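PDB 2QPW: PR domain zinc finger protein 2 from Homo sapiens, which methylates histone H3 through its PR (SET-related) domain, with S-adenosyl-L-methionine as methyl donor, and may also act as a DNA-binding transcription factor. Local coordinates for residues F34-D39 with G134-V139; Y75-Y80 with R121-K126; G26-V31 with K55-F60; E18-V23 with D93-N98. One frame throughout, in Å; residues are numbered along the deposited sequence.

Interaction 1 (F34-D39 with G134-V139)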
# COMPACT_ATOMS: atom_id res chain seq x y z
N PHE A 34 -7.90 -7.22 6.36
CA PHE A 34 -9.35 -7.22 6.56
C PHE A 34 -9.95 -6.38 5.44
O PHE A 34 -9.29 -5.43 5.00
CB PHE A 34 -9.73 -6.64 7.95
CG PHE A 34 -11.10 -7.04 8.42
CD1 PHE A 34 -11.36 -8.34 8.82
CD2 PHE A 34 -12.15 -6.13 8.37
CE1 PHE A 34 -12.64 -8.73 9.20
CE2 PHE A 34 -13.44 -6.50 8.77
CZ PHE A 34 -13.67 -7.81 9.17
N PRO A 35 -11.18 -6.72 4.95
CA PRO A 35 -11.78 -5.87 3.89
C PRO A 35 -11.60 -4.33 4.09
O PRO A 35 -11.78 -3.82 5.22
CB PRO A 35 -13.26 -6.29 3.92
CG PRO A 35 -13.21 -7.73 4.27
CD PRO A 35 -12.05 -7.88 5.26
N SER A 36 -11.24 -3.61 3.02
CA SER A 36 -10.99 -2.16 3.10
C SER A 36 -12.31 -1.42 3.31
O SER A 36 -13.31 -1.86 2.78
CB SER A 36 -10.39 -1.66 1.79
OG SER A 36 -10.11 -0.26 1.88
N ALA A 37 -12.33 -0.35 4.09
CA ALA A 37 -13.56 0.48 4.19
C ALA A 37 -13.64 1.47 3.02
O ALA A 37 -14.75 1.90 2.62
CB ALA A 37 -13.59 1.25 5.54
N VAL A 38 -12.49 1.85 2.49
CA VAL A 38 -12.42 2.71 1.28
C VAL A 38 -13.00 2.02 0.01
O VAL A 38 -13.70 2.65 -0.76
CB VAL A 38 -10.98 3.27 1.04
CG1 VAL A 38 -10.91 4.09 -0.21
CG2 VAL A 38 -10.55 4.15 2.22
N ASP A 39 -12.74 0.71 -0.16
CA ASP A 39 -13.28 -0.12 -1.25
C ASP A 39 -13.51 -1.52 -0.67
O ASP A 39 -12.59 -2.33 -0.58
CB ASP A 39 -12.33 -0.15 -2.46
CG ASP A 39 -12.85 -1.04 -3.60
OD1 ASP A 39 -13.94 -1.65 -3.47
OD2 ASP A 39 -12.16 -1.14 -4.64
N GLY A 134 -8.05 -0.17 15.14
CA GLY A 134 -9.29 -0.09 14.34
C GLY A 134 -9.33 0.94 13.21
O GLY A 134 -10.37 1.10 12.55
N GLU A 135 -8.22 1.67 12.98
CA GLU A 135 -8.13 2.63 11.84
C GLU A 135 -7.43 1.97 10.64
O GLU A 135 -6.48 1.19 10.81
CB GLU A 135 -7.41 3.96 12.22
CG GLU A 135 -8.18 4.81 13.27
CD GLU A 135 -7.53 6.17 13.63
OE1 GLU A 135 -6.29 6.38 13.45
OE2 GLU A 135 -8.29 7.04 14.15
N GLU A 136 -7.88 2.32 9.44
CA GLU A 136 -7.30 1.75 8.18
C GLU A 136 -5.99 2.46 7.84
O GLU A 136 -5.92 3.70 7.93
CB GLU A 136 -8.30 1.86 6.99
CG GLU A 136 -7.78 1.17 5.70
CD GLU A 136 -8.82 0.94 4.60
OE1 GLU A 136 -9.97 1.46 4.71
OE2 GLU A 136 -8.50 0.24 3.60
N LEU A 137 -4.98 1.68 7.44
CA LEU A 137 -3.73 2.24 6.91
C LEU A 137 -3.95 2.66 5.45
O LEU A 137 -4.41 1.85 4.64
CB LEU A 137 -2.56 1.23 6.99
CG LEU A 137 -1.73 1.17 8.28
CD1 LEU A 137 -2.62 0.85 9.46
CD2 LEU A 137 -0.56 0.09 8.12
N LEU A 138 -3.63 3.92 5.15
CA LEU A 138 -3.83 4.52 3.80
C LEU A 138 -2.60 5.32 3.35
O LEU A 138 -2.16 6.24 4.02
CB LEU A 138 -5.05 5.46 3.78
CG LEU A 138 -6.38 4.80 4.08
CD1 LEU A 138 -7.53 5.85 4.16
CD2 LEU A 138 -6.78 3.71 3.03
N VAL A 139 -2.07 4.95 2.20
CA VAL A 139 -0.85 5.61 1.68
C VAL A 139 -1.23 6.71 0.68
O VAL A 139 -2.29 6.65 0.03
CB VAL A 139 0.11 4.56 1.04
CG1 VAL A 139 -0.42 3.93 -0.29
CG2 VAL A 139 1.57 5.11 0.88

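Interaction 2 (Y75-Y80 with R121-K126)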
# COMPACT_ATOMS: atom_id res chain seq x y z
N TYR A 75 -0.91 -1.04 -7.75
CA TYR A 75 -0.12 -2.06 -7.07
C TYR A 75 1.39 -1.98 -7.42
O TYR A 75 2.07 -3.01 -7.42
CB TYR A 75 -0.71 -3.44 -7.41
CG TYR A 75 -2.11 -3.67 -6.89
CD1 TYR A 75 -2.34 -3.77 -5.51
CD2 TYR A 75 -3.20 -3.81 -7.76
CE1 TYR A 75 -3.60 -4.01 -5.01
CE2 TYR A 75 -4.52 -4.05 -7.23
CZ TYR A 75 -4.68 -4.14 -5.85
OH TYR A 75 -5.92 -4.41 -5.25
N MET A 76 1.91 -0.76 -7.66
CA MET A 76 3.29 -0.56 -8.13
C MET A 76 3.92 0.76 -7.67
O MET A 76 3.20 1.73 -7.39
CB MET A 76 3.36 -0.64 -9.67
CG MET A 76 2.93 0.65 -10.43
SD MET A 76 4.34 1.78 -10.83
CE MET A 76 3.57 3.05 -11.81
N TRP A 77 5.25 0.76 -7.60
CA TRP A 77 6.06 1.98 -7.37
C TRP A 77 7.17 2.04 -8.44
O TRP A 77 7.59 0.99 -8.97
CB TRP A 77 6.69 1.99 -5.97
CG TRP A 77 5.64 2.21 -4.87
CD1 TRP A 77 4.96 1.24 -4.16
CD2 TRP A 77 5.15 3.47 -4.39
NE1 TRP A 77 4.07 1.83 -3.29
CE2 TRP A 77 4.17 3.19 -3.40
CE3 TRP A 77 5.43 4.82 -4.71
CZ2 TRP A 77 3.47 4.21 -2.71
CZ3 TRP A 77 4.73 5.85 -4.03
CH2 TRP A 77 3.73 5.52 -3.05
N GLU A 78 7.69 3.23 -8.69
CA GLU A 78 8.83 3.37 -9.64
C GLU A 78 10.13 3.64 -8.91
O GLU A 78 10.17 4.49 -8.01
CB GLU A 78 8.50 4.47 -10.68
CG GLU A 78 7.25 4.06 -11.52
CD GLU A 78 6.83 5.12 -12.52
OE1 GLU A 78 7.54 5.26 -13.54
OE2 GLU A 78 5.75 5.74 -12.31
N VAL A 79 11.19 2.89 -9.26
CA VAL A 79 12.47 2.99 -8.57
C VAL A 79 13.55 2.93 -9.63
O VAL A 79 13.46 2.12 -10.54
CB VAL A 79 12.69 1.80 -7.58
CG1 VAL A 79 14.09 1.87 -6.97
CG2 VAL A 79 11.59 1.83 -6.45
N TYR A 80 14.56 3.79 -9.51
CA TYR A 80 15.66 3.88 -10.49
C TYR A 80 16.77 2.92 -10.13
O TYR A 80 17.21 2.89 -8.97
CB TYR A 80 16.24 5.31 -10.48
CG TYR A 80 17.45 5.50 -11.39
CD1 TYR A 80 17.28 5.63 -12.76
CD2 TYR A 80 18.75 5.50 -10.87
CE1 TYR A 80 18.38 5.78 -13.63
CE2 TYR A 80 19.88 5.68 -11.74
CZ TYR A 80 19.67 5.81 -13.10
OH TYR A 80 20.75 5.98 -13.97
N ARG A 121 17.37 1.43 -2.50
CA ARG A 121 16.66 1.15 -3.74
C ARG A 121 15.40 0.30 -3.56
O ARG A 121 15.06 -0.52 -4.43
CB ARG A 121 17.58 0.59 -4.84
CG ARG A 121 18.87 1.40 -4.98
CD ARG A 121 19.55 1.26 -6.35
NE ARG A 121 20.82 1.97 -6.34
CZ ARG A 121 20.97 3.28 -6.56
NH1 ARG A 121 22.20 3.81 -6.52
NH2 ARG A 121 19.94 4.07 -6.86
N ALA A 122 14.73 0.50 -2.43
CA ALA A 122 13.38 -0.07 -2.20
C ALA A 122 12.46 0.94 -1.52
O ALA A 122 12.91 1.76 -0.72
CB ALA A 122 13.46 -1.36 -1.36
N ILE A 123 11.16 0.82 -1.78
CA ILE A 123 10.16 1.66 -1.12
C ILE A 123 9.75 1.11 0.25
O ILE A 123 9.40 -0.07 0.35
CB ILE A 123 8.92 1.83 -2.05
CG1 ILE A 123 9.35 2.51 -3.36
CG2 ILE A 123 7.78 2.60 -1.36
CD1 ILE A 123 9.85 3.96 -3.21
N TYR A 124 9.79 1.96 1.28
CA TYR A 124 9.21 1.65 2.60
C TYR A 124 8.06 2.64 2.85
O TYR A 124 8.02 3.72 2.22
CB TYR A 124 10.28 1.83 3.69
CG TYR A 124 11.38 0.79 3.64
CD1 TYR A 124 11.44 -0.25 4.60
CD2 TYR A 124 12.36 0.82 2.64
CE1 TYR A 124 12.47 -1.23 4.54
CE2 TYR A 124 13.38 -0.13 2.59
CZ TYR A 124 13.43 -1.16 3.55
OH TYR A 124 14.46 -2.13 3.50
N TYR A 125 7.17 2.31 3.77
CA TYR A 125 6.05 3.19 4.14
C TYR A 125 6.32 3.65 5.58
O TYR A 125 6.67 2.81 6.44
CB TYR A 125 4.71 2.43 4.12
CG TYR A 125 4.16 2.03 2.75
CD1 TYR A 125 4.73 2.52 1.54
CD2 TYR A 125 3.05 1.19 2.65
CE1 TYR A 125 4.17 2.18 0.29
CE2 TYR A 125 2.50 0.84 1.41
CZ TYR A 125 3.08 1.34 0.24
OH TYR A 125 2.50 1.00 -0.97
N LYS A 126 6.20 4.95 5.84
CA LYS A 126 6.43 5.51 7.18
C LYS A 126 5.14 6.19 7.65
O LYS A 126 4.43 6.78 6.83
CB LYS A 126 7.59 6.49 7.15
CG LYS A 126 8.01 6.97 8.54
CD LYS A 126 9.25 7.86 8.51
CE LYS A 126 10.50 7.11 8.81
NZ LYS A 126 11.62 8.10 8.97
O HOH W 1 17.27 4.19 -6.82

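Interaction 3 (G26-V31 with K55-F60)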
# COMPACT_ATOMS: atom_id res chain seq x y z
N GLY A 26 3.56 -13.26 7.18
CA GLY A 26 4.56 -12.23 7.27
C GLY A 26 4.26 -10.92 7.97
O GLY A 26 5.17 -10.10 8.10
N LEU A 27 3.01 -10.70 8.43
CA LEU A 27 2.62 -9.41 9.02
C LEU A 27 3.26 -9.22 10.42
O LEU A 27 3.43 -10.21 11.18
CB LEU A 27 1.08 -9.35 9.18
CG LEU A 27 0.10 -9.06 8.02
CD1 LEU A 27 0.15 -10.12 6.93
CD2 LEU A 27 -1.31 -8.91 8.55
N PRO A 28 3.63 -7.97 10.78
CA PRO A 28 3.99 -7.72 12.17
C PRO A 28 2.73 -7.59 13.04
O PRO A 28 1.63 -7.48 12.51
CB PRO A 28 4.71 -6.36 12.09
CG PRO A 28 4.00 -5.66 10.94
CD PRO A 28 3.77 -6.75 9.94
N GLU A 29 2.91 -7.62 14.36
CA GLU A 29 1.79 -7.62 15.31
C GLU A 29 0.83 -6.44 15.12
O GLU A 29 -0.39 -6.63 15.26
CB GLU A 29 2.34 -7.63 16.74
CG GLU A 29 1.29 -7.88 17.84
CD GLU A 29 1.89 -7.95 19.24
OE1 GLU A 29 3.12 -8.19 19.38
OE2 GLU A 29 1.13 -7.81 20.22
N GLU A 30 1.37 -5.25 14.82
CA GLU A 30 0.65 -3.94 14.74
C GLU A 30 -0.44 -3.87 13.69
O GLU A 30 -1.25 -2.91 13.71
CB GLU A 30 1.61 -2.79 14.26
CG GLU A 30 2.79 -2.52 15.05
CD GLU A 30 3.94 -3.39 14.63
OE1 GLU A 30 4.79 -2.92 13.86
OE2 GLU A 30 3.96 -4.55 15.03
N VAL A 31 -0.42 -4.80 12.73
CA VAL A 31 -1.38 -4.76 11.62
C VAL A 31 -2.09 -6.10 11.35
O VAL A 31 -1.59 -7.18 11.77
CB VAL A 31 -0.70 -4.25 10.26
CG1 VAL A 31 0.01 -2.91 10.51
CG2 VAL A 31 0.28 -5.29 9.70
N LYS A 55 6.93 5.26 12.55
CA LYS A 55 7.13 3.82 12.41
C LYS A 55 7.27 3.43 10.91
O LYS A 55 6.43 3.83 10.10
CB LYS A 55 5.97 3.05 13.06
CG LYS A 55 5.96 1.51 12.88
CD LYS A 55 7.16 0.81 13.60
CE LYS A 55 7.10 -0.72 13.37
NZ LYS A 55 8.25 -1.45 14.01
N LYS A 56 8.31 2.64 10.59
CA LYS A 56 8.62 2.19 9.21
C LYS A 56 8.19 0.75 8.93
O LYS A 56 8.45 -0.16 9.73
CB LYS A 56 10.14 2.27 9.00
CG LYS A 56 10.64 1.98 7.62
CD LYS A 56 12.12 2.36 7.53
CE LYS A 56 13.01 1.62 8.52
NZ LYS A 56 13.32 0.24 8.09
N PHE A 57 7.56 0.53 7.79
CA PHE A 57 7.18 -0.82 7.34
C PHE A 57 7.78 -1.08 5.96
O PHE A 57 7.91 -0.14 5.18
CB PHE A 57 5.68 -0.92 7.21
CG PHE A 57 4.94 -0.68 8.52
CD1 PHE A 57 4.20 0.49 8.71
CD2 PHE A 57 4.96 -1.65 9.52
CE1 PHE A 57 3.48 0.70 9.92
CE2 PHE A 57 4.28 -1.45 10.72
CZ PHE A 57 3.54 -0.27 10.92
N GLY A 58 8.09 -2.34 5.66
CA GLY A 58 8.63 -2.68 4.34
C GLY A 58 9.86 -3.61 4.40
O GLY A 58 10.20 -4.13 5.47
N PRO A 59 10.54 -3.80 3.26
CA PRO A 59 10.29 -3.08 2.01
C PRO A 59 9.08 -3.59 1.22
O PRO A 59 8.75 -4.79 1.28
CB PRO A 59 11.55 -3.39 1.18
CG PRO A 59 12.02 -4.74 1.71
CD PRO A 59 11.67 -4.75 3.16
N PHE A 60 8.50 -2.70 0.42
CA PHE A 60 7.56 -3.11 -0.66
C PHE A 60 8.35 -3.87 -1.72
O PHE A 60 9.37 -3.37 -2.20
CB PHE A 60 6.88 -1.84 -1.25
CG PHE A 60 5.83 -2.10 -2.33
CD1 PHE A 60 4.47 -1.95 -2.03
CD2 PHE A 60 6.19 -2.41 -3.65
CE1 PHE A 60 3.48 -2.16 -3.02
CE2 PHE A 60 5.22 -2.62 -4.65
CZ PHE A 60 3.85 -2.52 -4.32
O HOH W 2 6.87 -3.81 12.93

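Interaction 4 (E18-V23 with D93-N98)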
# COMPACT_ATOMS: atom_id res chain seq x y z
N GLU A 18 -8.48 -15.42 -0.51
CA GLU A 18 -7.56 -15.40 -1.67
C GLU A 18 -6.15 -14.83 -1.45
O GLU A 18 -5.36 -14.74 -2.41
CB GLU A 18 -8.15 -14.73 -2.90
CG GLU A 18 -9.33 -13.89 -2.75
CD GLU A 18 -10.62 -14.69 -2.68
OE1 GLU A 18 -11.68 -14.06 -2.62
OE2 GLU A 18 -10.57 -15.95 -2.67
N VAL A 19 -5.84 -14.41 -0.24
CA VAL A 19 -4.51 -13.86 0.02
C VAL A 19 -3.54 -15.07 0.08
O VAL A 19 -3.91 -16.10 0.68
CB VAL A 19 -4.49 -13.08 1.34
CG1 VAL A 19 -3.06 -12.56 1.65
CG2 VAL A 19 -5.52 -11.94 1.30
N PRO A 20 -2.34 -14.96 -0.55
CA PRO A 20 -1.37 -16.07 -0.41
C PRO A 20 -1.05 -16.38 1.06
O PRO A 20 -0.90 -15.46 1.87
CB PRO A 20 -0.11 -15.53 -1.12
CG PRO A 20 -0.65 -14.54 -2.14
CD PRO A 20 -1.83 -13.89 -1.43
N GLU A 21 -0.93 -17.67 1.41
CA GLU A 21 -0.62 -18.05 2.78
C GLU A 21 0.66 -17.40 3.30
O GLU A 21 0.71 -16.94 4.44
CB GLU A 21 -0.50 -19.58 2.93
CG GLU A 21 -1.67 -20.33 2.30
CD GLU A 21 -2.89 -20.39 3.21
OE1 GLU A 21 -4.02 -20.50 2.65
OE2 GLU A 21 -2.74 -20.35 4.46
N HIS A 22 1.71 -17.35 2.48
CA HIS A 22 2.97 -16.78 2.98
C HIS A 22 2.88 -15.28 3.22
O HIS A 22 3.62 -14.73 4.07
CB HIS A 22 4.19 -17.11 2.07
CG HIS A 22 4.17 -16.40 0.75
ND1 HIS A 22 3.46 -16.85 -0.34
CD2 HIS A 22 4.80 -15.27 0.35
CE1 HIS A 22 3.64 -16.03 -1.35
NE2 HIS A 22 4.46 -15.07 -0.97
N VAL A 23 1.95 -14.61 2.54
CA VAL A 23 1.75 -13.17 2.79
C VAL A 23 1.12 -12.92 4.17
O VAL A 23 1.59 -12.05 4.95
CB VAL A 23 0.97 -12.53 1.61
CG1 VAL A 23 0.55 -11.13 1.96
CG2 VAL A 23 1.87 -12.56 0.35
N ASP A 93 0.28 -9.07 -9.19
CA ASP A 93 0.18 -10.50 -8.83
C ASP A 93 0.65 -10.64 -7.36
O ASP A 93 1.82 -10.42 -7.05
CB ASP A 93 1.08 -11.33 -9.77
CG ASP A 93 1.08 -12.82 -9.43
OD1 ASP A 93 0.48 -13.22 -8.40
OD2 ASP A 93 1.74 -13.58 -10.21
N PRO A 94 -0.27 -10.98 -6.44
CA PRO A 94 0.16 -10.95 -5.02
C PRO A 94 1.22 -12.00 -4.62
O PRO A 94 1.90 -11.82 -3.61
CB PRO A 94 -1.13 -11.21 -4.25
CG PRO A 94 -2.03 -11.91 -5.18
CD PRO A 94 -1.67 -11.42 -6.61
N GLU A 95 1.37 -13.05 -5.42
CA GLU A 95 2.48 -14.00 -5.26
C GLU A 95 3.87 -13.38 -5.42
O GLU A 95 4.88 -13.99 -5.02
CB GLU A 95 2.32 -15.18 -6.25
CG GLU A 95 1.06 -16.03 -5.98
CD GLU A 95 1.23 -17.08 -4.84
OE1 GLU A 95 2.31 -17.21 -4.22
OE2 GLU A 95 0.25 -17.81 -4.59
N LYS A 96 3.95 -12.19 -6.03
CA LYS A 96 5.22 -11.52 -6.30
C LYS A 96 5.48 -10.40 -5.29
O LYS A 96 6.52 -9.76 -5.34
CB LYS A 96 5.25 -10.92 -7.72
CG LYS A 96 5.11 -11.98 -8.88
CD LYS A 96 6.01 -13.22 -8.71
CE LYS A 96 5.83 -14.21 -9.87
NZ LYS A 96 6.35 -13.60 -11.13
N GLY A 97 4.52 -10.16 -4.39
CA GLY A 97 4.64 -9.08 -3.38
C GLY A 97 4.47 -9.56 -1.93
O GLY A 97 4.59 -10.76 -1.63
N ASN A 98 4.28 -8.61 -1.02
CA ASN A 98 4.05 -8.93 0.40
C ASN A 98 2.84 -8.14 0.94
O ASN A 98 2.02 -7.59 0.15
CB ASN A 98 5.31 -8.74 1.27
CG ASN A 98 5.88 -7.33 1.15
OD1 ASN A 98 5.14 -6.34 1.08
ND2 ASN A 98 7.21 -7.23 1.02
O HOH W 3 5.83 -12.92 -2.50

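Interaction 1 (F34-D39 with G134-V139)
S36, A37 and V38 wrap round the carboxylate of E136, which enters this turn from the other segment. The turn follows strand 31-35, whose partner in a two-stranded antiparallel sheet is strand 43-47. S36 comes first. Its OG stands anti to the backbone N (chi1 -178°) and donates to OE2 of E136; the modelled OG to OE2 distance of 2.4 Å is shorter than an ordinary hydrogen bond, and its exact value is doubtful. A small hydroxyl suits the place because OG also accepts weak bonds from the backbone N of V38 and of D39, drawing the turn round itself; N104 ND2 is a further weak partner. At A37 the backbone takes over: its N gives a hydrogen bond of 3.0 Å to E136 OE1, approaching from above the carboxylate plane, 40° out of it. The small methyl group of A37 lies 3.7 Å (CB) from OE1 without blocking this N-H. V38 adds a weak bond of 3.4 Å from its N to the same OE1, then turns CG2 to L138, meeting CD2 tip to tip at 3.9 Å. E136 can reach this far because its CG is anti to the backbone N (chi1 -175°) and the chain beyond is extended. W46 and N104 pack beside it. The sequence from G134 to L138 reads GEELL, in keeping with the GEEL signature of SET domains. The donors facing the buried carboxylate, the V38 N-H only weakly, would probably offset part of the cost of burying its charge.

Interaction 2 (Y75-Y80 with R121-K126)
W77 and I123 form the close-packed half of this contact, together with Y125 and V79. The indole is clamped from two directions. CG2 of I123 sits over its face, 4.0 Å from the centroid of the five-membered ring and almost on the ring normal, a CH-pi contact; the CG2 branch lies on the indole while CG1 is left to meet W77 CB and V79. At the edge, NE1 donates a hydrogen bond of 2.9 Å to Y125 OH, bent only to 155° and lying near the indole plane. The tyrosine hydroxyl thus satisfies the one polar atom of a large apolar ring, while Y125 CE1 touches CZ2 of W77 at 3.7 Å. Beyond, CG1 of I123 fills the angle between W77 CB and V79 CG2, 3.9 Å from the latter, as the valine and isoleucine slide past each other in opposite directions. F60 meets W77 edge-to-face and W105 adds another ring.

Towards Y80 and R121 the packing gives way to solvent. The arginine, extended from CG to NE, brings NH2 no closer than 3.6 Å to the carbonyl O of Y80, and a water bridges the two, 2.7 Å from NH2 at the guanidinium edge. The axes of strands 76-80 and 122-126 pass 7.9 Å apart at 131°, too far for backbone pairing: side chains join the sheet of strand 76-81 to that of strand 122-127, the packing of small beta sheets by which SET-type domains are built.

Interaction 3 (G26-V31 with K55-F60)
E30 points its OE1 at the edge of the F57 ring, with the carboxylate and the ring turned 29° apart. OE1 lies 3.5 Å from F57 CE2, near the ring plane, where the partly positive C-H rim can face a carboxylate oxygen. The glutamate chain bends at chi2 (87°), and K55, bent at chi2 too, crosses it at about a right angle. The lysine lies with its CE 3.2 Å from E30 OE1, while its NZ is 3.8 Å from that oxygen, a long salt bridge. A water links the two charged groups and sits 2.9 Å from NZ. Long, flexible acid and base suit this more open margin.

The apolar neighbours approach F57 obliquely: P28 offers its ring CG 4.2 Å from CE2, and V31 CG1 is in looser contact with CZ. W99 also meets F57 edge-to-face. P28 to V31 form a type I beta turn. The turn ends the loop that runs from helix 21-25 to strand 31-35 and rests against strand 56-57, the edge strand that pairs with strand 122-127 in the mixed sheet of this SET-type domain.

Interaction 4 (E18-V23 with D93-N98)
P20 and P94 supply the apolar heart of the contact, their rings crossing at about a right angle with P20 CD 4.0 Å from P94 CB. Y102 covers both prolines. V23 continues the packing one helical turn on. Its CG2 rests 3.8 Å from the carbonyl O of G97, and its CG1, anti to the backbone N (chi1 170°), lies 3.9 Å from the carbonyl C of N98. The two methyls of the forked valine thus touch successive parts of the backbone at G97 and N98.

Each proline introduces a helical element. P20 occupies the N-cap position of helix 21-25, where its lack of an N-H costs little. P94 opens the 3-10 segment 94-96, whose start D93 braces with an Asx turn, OD1 accepting from E95 N at 3.1 Å. The contact therefore sets a short helix against the loop between strands 85-90 and 104-119 of the SET-type domain.

The polar contacts lie on the more exposed side, at H22 and E95. H22 has its CG in the crowded position between the backbone N and the carbonyl carbon (chi1 71°), and its ring edge presents CE1 to E95 OE1 at 3.4 Å. The nearby carboxylate would probably favour a protonated imidazole, though the nitrogens do not touch it. A water joins the segments at 3.0 Å from H22 NE2, donating to the carbonyl O of E95 and to that of G97. The N98 amide turns to P59 O and L100 N instead.

Overall arrangement
Along the chain, interaction 4 opens first and encloses interaction 3, while interaction 1 crosses both; interaction 2 falls within the span of interaction 1. The mixed sheet of strands 56-57, 122-127, 104-119 and 138-139 ties interactions 1, 2 and 3 together. Interactions 2 and 3, centres about 14 Å apart, are joined by probable backbone hydrogen bonds, with I123 O to F60 N at 2.8 Å. V139 packs on Y125 and L137 on V31, linking interaction 1 to both. Interaction 2 brings in the three-stranded sheet of 63-65, 85-90 and 76-81; interaction 4, meeting interaction 3 through P59 and N98, attaches the N-terminal helix. Together they bind small sheets and helix into the methyltransferase domain.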